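Local coordinates for NIF3-related protein (Bacillus cereus, PDB 2GX8) that is of unknown function but, as a NIF3-family protein, holds a pair of zinc ions in a conserved dimetal site and carries an additional, probably regulatory, domain, at residues V288-K302 with L350-V362. Sequence-based numbering, arbitrary orientation.
Sequences VKQSLDVKGARVVGK and LNIVDPGHNVEKV. With ZN (zinc ion), chain L; ZN (zinc ion), chain M.
Arg-298 and Asp-354 form a buried salt bridge, NH2 to OD2 at 2.7 Å. Their side chains run alongside each other from facing strand positions, but the two flat groups are turned 53° apart, and NH2 reaches OD2 from above the carboxylate plane. A bend at chi3 (-65°) turns the end of the long arginine across to the shorter aspartate. The backbone of Met-337 grips both partners, its N donating to Asp-354 OD2 and its O accepting from Arg-298 NH2, while a water joins Arg-298 NE to Asp-354 O. The other carboxylate oxygen, OD1, takes the N-H of Gly-356 at 2.9 Å in an Asx turn at the start of the bend that leads to the zinc ligands His-357 and Glu-360. Further along, Lys-361, long and flexible enough for the reach, donates from NZ to Leu-292 O (3.1 Å), next to Asp-293, where the chain leaves helical geometry with positive phi.

Strands 298-300 and 351-354 are antiparallel. Reciprocal backbone bonds join Arg-298 to Asp-354 and Val-300 to Ile-352, Val-300 N lying 2.8 Å from Ile-352 O. Strand 351-354 continues the sheet to strand 331-335, and strand 298-300 pairs with a strand of the second subunit, whose Phe-394 makes a cation-pi contact with Arg-298.

Beta-branched residues suit these extended strands: Val-300 and Ile-352 lie side by side, CB to CB at 3.8 Å, on the face that carries the salt bridge. On the other face, Val-353 CG1, anti to its own N (chi1 177°), meets Ala-297 CB and Val-288 CG1. The compact ring of Pro-355 packs against helix 281-292, its CB 3.7 Å from Val-288 CG1 and its CG against Leu-292 CD1. Beyond it, Val-359 packs on Leu-292 CD1, and its side chain crosses that of Val-294 at about a right angle, CG1 to CG1 at 3.8 Å.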
loop_
_atom_site.group_PDB
_atom_site.type_symbol
_atom_site.label_atom_id
_atom_site.label_comp_id
_atom_site.label_asym_id
_atom_site.label_seq_id
_atom_site.Cartn_x
_atom_site.Cartn_y
_atom_site.Cartn_z
ATOM N N VAL C 288 33.120 29.326 -6.166
ATOM C CA VAL C 288 32.772 28.015 -5.593
ATOM C C VAL C 288 33.909 27.001 -5.727
ATOM O O VAL C 288 34.138 26.222 -4.815
ATOM C CB VAL C 288 31.497 27.457 -6.197
ATOM C CG1 VAL C 288 31.309 25.958 -5.864
ATOM C CG2 VAL C 288 30.332 28.280 -5.699
ATOM N N LYS C 289 34.655 27.052 -6.831
ATOM C CA LYS C 289 35.738 26.077 -7.078
ATOM C C LYS C 289 36.934 26.258 -6.173
ATOM O O LYS C 289 37.461 25.297 -5.633
ATOM C CB LYS C 289 36.185 26.072 -8.555
ATOM C CG LYS C 289 35.063 25.750 -9.531
ATOM C CD LYS C 289 35.528 25.179 -10.861
ATOM C CE LYS C 289 36.266 26.176 -11.698
ATOM N NZ LYS C 289 36.840 25.529 -12.910
ATOM N N GLN C 290 37.357 27.504 -6.019
ATOM C CA GLN C 290 38.505 27.840 -5.202
ATOM C C GLN C 290 38.150 27.624 -3.753
ATOM O O GLN C 290 38.894 27.012 -2.983
ATOM C CB GLN C 290 38.925 29.303 -5.493
ATOM C CG GLN C 290 39.958 29.935 -4.554
ATOM C CD GLN C 290 39.334 30.576 -3.294
ATOM O OE1 GLN C 290 39.966 30.629 -2.236
ATOM N NE2 GLN C 290 38.091 31.057 -3.410
ATOM N N SER C 291 36.960 28.102 -3.432
ATOM C CA SER C 291 36.386 28.143 -2.112
ATOM C C SER C 291 36.111 26.752 -1.550
ATOM O O SER C 291 36.391 26.480 -0.380
ATOM C CB SER C 291 35.106 28.937 -2.276
ATOM O OG SER C 291 34.560 29.359 -1.078
ATOM N N LEU C 292 35.579 25.871 -2.404
ATOM C CA LEU C 292 35.263 24.490 -2.021
ATOM C C LEU C 292 36.270 23.444 -2.508
ATOM O O LEU C 292 36.022 22.259 -2.330
ATOM C CB LEU C 292 33.868 24.099 -2.473
ATOM C CG LEU C 292 32.712 24.961 -1.953
ATOM C CD1 LEU C 292 31.379 24.331 -2.364
ATOM C CD2 LEU C 292 32.785 25.131 -0.457
ATOM N N ASP C 293 37.380 23.890 -3.113
ATOM C CA ASP C 293 38.495 23.041 -3.544
ATOM C C ASP C 293 38.108 21.969 -4.551
ATOM O O ASP C 293 38.347 20.778 -4.334
ATOM C CB ASP C 293 39.213 22.427 -2.321
ATOM C CG ASP C 293 40.552 21.735 -2.678
ATOM O OD1 ASP C 293 41.101 21.953 -3.783
ATOM O OD2 ASP C 293 41.074 20.979 -1.821
ATOM N N VAL C 294 37.493 22.385 -5.651
ATOM C CA VAL C 294 37.155 21.456 -6.715
ATOM C C VAL C 294 37.740 21.901 -8.058
ATOM O O VAL C 294 37.893 23.106 -8.326
ATOM C CB VAL C 294 35.641 21.151 -6.814
ATOM C CG1 VAL C 294 35.175 20.398 -5.562
ATOM C CG2 VAL C 294 34.846 22.385 -7.021
ATOM N N LYS C 295 38.075 20.925 -8.896
ATOM C CA LYS C 295 38.649 21.237 -10.188
ATOM C C LYS C 295 37.613 21.662 -11.220
ATOM O O LYS C 295 37.891 22.484 -12.079
ATOM C CB LYS C 295 39.542 20.084 -10.648
ATOM C CG LYS C 295 40.648 19.756 -9.611
ATOM C CD LYS C 295 41.578 20.986 -9.330
ATOM C CE LYS C 295 42.477 20.815 -8.072
ATOM N NZ LYS C 295 41.690 20.668 -6.792
ATOM N N GLY C 296 36.404 21.138 -11.124
ATOM C CA GLY C 296 35.358 21.533 -12.057
ATOM C C GLY C 296 33.976 21.597 -11.442
ATOM O O GLY C 296 33.745 21.059 -10.372
ATOM N N ALA C 297 33.050 22.269 -12.119
ATOM C CA ALA C 297 31.650 22.339 -11.673
ATOM C C ALA C 297 30.740 22.408 -12.902
ATOM O O ALA C 297 31.224 22.634 -14.012
ATOM C CB ALA C 297 31.401 23.563 -10.748
ATOM N N ARG C 298 29.441 22.172 -12.711
ATOM C CA ARG C 298 28.444 22.357 -13.774
ATOM C C ARG C 298 27.605 23.543 -13.323
ATOM O O ARG C 298 27.305 23.686 -12.122
ATOM C CB ARG C 298 27.566 21.116 -13.962
ATOM C CG ARG C 298 28.352 19.897 -14.345
ATOM C CD ARG C 298 27.458 18.680 -14.557
ATOM N NE ARG C 298 26.826 18.289 -13.323
ATOM C CZ ARG C 298 25.760 17.504 -13.254
ATOM N NH1 ARG C 298 25.203 17.051 -14.374
ATOM N NH2 ARG C 298 25.228 17.197 -12.074
ATOM N N VAL C 299 27.233 24.392 -14.269
ATOM C CA VAL C 299 26.462 25.573 -13.979
ATOM C C VAL C 299 25.175 25.650 -14.803
ATOM O O VAL C 299 25.192 25.436 -16.011
ATOM C CB VAL C 299 27.300 26.846 -14.277
ATOM C CG1 VAL C 299 26.485 28.075 -14.058
ATOM C CG2 VAL C 299 28.537 26.901 -13.395
ATOM N N VAL C 300 24.071 25.987 -14.149
ATOM C CA VAL C 300 22.813 26.169 -14.843
ATOM C C VAL C 300 22.452 27.645 -14.801
ATOM O O VAL C 300 22.326 28.204 -13.729
ATOM C CB VAL C 300 21.663 25.387 -14.176
ATOM C CG1 VAL C 300 20.371 25.567 -14.970
ATOM C CG2 VAL C 300 22.008 23.932 -14.075
ATOM N N GLY C 301 22.306 28.276 -15.966
ATOM C CA GLY C 301 21.916 29.690 -16.047
ATOM C C GLY C 301 22.838 30.478 -16.946
ATOM O O GLY C 301 23.849 29.958 -17.401
ATOM N N LYS C 302 22.499 31.728 -17.215
ATOM C CA LYS C 302 23.359 32.575 -18.014
ATOM C C LYS C 302 24.516 33.093 -17.158
ATOM O O LYS C 302 24.298 33.831 -16.210
ATOM C CB LYS C 302 22.532 33.732 -18.578
ATOM C CG LYS C 302 21.410 33.219 -19.467
ATOM C CD LYS C 302 20.251 34.199 -19.603
ATOM C CE LYS C 302 19.089 33.487 -20.306
ATOM N NZ LYS C 302 17.770 34.098 -20.014
ATOM N N LEU C 350 16.052 30.116 -11.401
ATOM C CA LEU C 350 17.097 29.841 -10.418
ATOM C C LEU C 350 18.402 29.341 -11.047
ATOM O O LEU C 350 18.411 28.344 -11.785
ATOM C CB LEU C 350 16.601 28.783 -9.416
ATOM C CG LEU C 350 17.545 28.365 -8.295
ATOM C CD1 LEU C 350 17.704 29.474 -7.271
ATOM C CD2 LEU C 350 16.997 27.110 -7.625
ATOM N N ASN C 351 19.509 30.010 -10.743
ATOM C CA ASN C 351 20.792 29.571 -11.223
ATOM C C ASN C 351 21.298 28.471 -10.311
ATOM O O ASN C 351 20.857 28.362 -9.169
ATOM C CB ASN C 351 21.757 30.725 -11.223
ATOM C CG ASN C 351 21.347 31.807 -12.177
ATOM O OD1 ASN C 351 20.607 31.565 -13.140
ATOM N ND2 ASN C 351 21.841 32.994 -11.943
ATOM N N ILE C 352 22.217 27.660 -10.817
ATOM C CA ILE C 352 22.730 26.556 -10.050
ATOM C C ILE C 352 24.190 26.383 -10.320
ATOM O O ILE C 352 24.635 26.575 -11.434
ATOM C CB ILE C 352 22.029 25.219 -10.445
ATOM C CG1 ILE C 352 20.506 25.415 -10.480
ATOM C CG2 ILE C 352 22.482 24.048 -9.555
ATOM C CD1 ILE C 352 19.764 24.427 -9.729
ATOM N N VAL C 353 24.945 26.081 -9.276
ATOM C CA VAL C 353 26.318 25.664 -9.444
ATOM C C VAL C 353 26.388 24.310 -8.726
ATOM O O VAL C 353 26.010 24.224 -7.593
ATOM C CB VAL C 353 27.308 26.604 -8.811
ATOM C CG1 VAL C 353 28.673 26.030 -8.995
ATOM C CG2 VAL C 353 27.221 28.049 -9.476
ATOM N N ASP C 354 26.878 23.279 -9.401
ATOM C CA ASP C 354 26.960 21.916 -8.858
ATOM C C ASP C 354 28.437 21.599 -8.778
ATOM O O ASP C 354 29.048 21.200 -9.761
ATOM C CB ASP C 354 26.257 20.925 -9.796
ATOM C CG ASP C 354 26.253 19.495 -9.285
ATOM O OD1 ASP C 354 26.961 19.171 -8.312
ATOM O OD2 ASP C 354 25.498 18.658 -9.848
ATOM N N PRO C 355 29.013 21.752 -7.589
ATOM C CA PRO C 355 30.417 21.439 -7.425
ATOM C C PRO C 355 30.601 19.959 -7.091
ATOM O O PRO C 355 31.723 19.516 -6.929
ATOM C CB PRO C 355 30.807 22.296 -6.230
ATOM C CG PRO C 355 29.543 22.412 -5.399
ATOM C CD PRO C 355 28.379 22.183 -6.324
ATOM N N GLY C 356 29.511 19.193 -6.998
ATOM C CA GLY C 356 29.591 17.777 -6.684
ATOM C C GLY C 356 29.238 17.517 -5.233
ATOM O O GLY C 356 29.512 18.336 -4.342
ATOM N N HIS C 357 28.630 16.358 -4.998
ATOM C CA HIS C 357 28.215 15.907 -3.682
ATOM C C HIS C 357 29.438 15.841 -2.734
ATOM O O HIS C 357 29.333 16.093 -1.548
ATOM C CB HIS C 357 27.618 14.507 -3.856
ATOM C CG HIS C 357 26.814 14.005 -2.702
ATOM N ND1 HIS C 357 25.608 13.357 -2.876
ATOM C CD2 HIS C 357 27.051 14.004 -1.368
ATOM C CE1 HIS C 357 25.137 12.974 -1.704
ATOM N NE2 HIS C 357 25.986 13.375 -0.769
ATOM N N ASN C 358 30.604 15.538 -3.289
ATOM C CA ASN C 358 31.808 15.387 -2.504
ATOM C C ASN C 358 32.287 16.639 -1.793
ATOM O O ASN C 358 33.208 16.539 -1.009
ATOM C CB ASN C 358 32.929 14.809 -3.360
ATOM C CG ASN C 358 34.136 14.388 -2.552
ATOM O OD1 ASN C 358 34.127 13.343 -1.890
ATOM N ND2 ASN C 358 35.198 15.180 -2.628
ATOM N N VAL C 359 31.681 17.803 -2.036
ATOM C CA VAL C 359 32.104 19.005 -1.322
ATOM C C VAL C 359 31.737 18.936 0.168
ATOM O O VAL C 359 32.160 19.771 0.953
ATOM C CB VAL C 359 31.600 20.333 -1.974
ATOM C CG1 VAL C 359 32.014 20.387 -3.428
ATOM C CG2 VAL C 359 30.099 20.493 -1.845
ATOM N N GLU C 360 30.926 17.950 0.542
ATOM C CA GLU C 360 30.582 17.702 1.944
ATOM C C GLU C 360 31.769 17.197 2.739
ATOM O O GLU C 360 31.686 17.006 3.930
ATOM C CB GLU C 360 29.523 16.632 2.053
ATOM C CG GLU C 360 28.191 17.104 1.654
ATOM C CD GLU C 360 27.152 16.045 1.953
ATOM O OE1 GLU C 360 27.421 14.848 1.704
ATOM O OE2 GLU C 360 26.074 16.411 2.462
ATOM N N LYS C 361 32.868 16.948 2.050
ATOM C CA LYS C 361 34.097 16.506 2.663
ATOM C C LYS C 361 34.581 17.509 3.733
ATOM O O LYS C 361 35.417 17.165 4.563
ATOM C CB LYS C 361 35.142 16.339 1.557
ATOM C CG LYS C 361 35.523 17.662 0.899
ATOM C CD LYS C 361 36.603 17.462 -0.115
ATOM C CE LYS C 361 37.082 18.781 -0.725
ATOM N NZ LYS C 361 36.287 19.231 -1.866
ATOM N N VAL C 362 34.047 18.741 3.721
ATOM C CA VAL C 362 34.454 19.803 4.688
ATOM C C VAL C 362 34.093 19.401 6.093
ATOM O O VAL C 362 34.585 19.919 7.073
ATOM C CB VAL C 362 33.744 21.124 4.409
ATOM C CG1 VAL C 362 34.308 21.756 3.172
ATOM C CG2 VAL C 362 32.222 20.901 4.297
HETATM ZN ZN ZN L . 25.617 13.155 1.328
HETATM ZN ZN ZN M . 25.055 15.176 3.909
HETATM O O HOH W 1 33.539 18.880 -8.666
HETATM O O HOH W 2 28.914 18.457 -11.197
HETATM O O HOH W 3 20.231 32.588 -15.902
#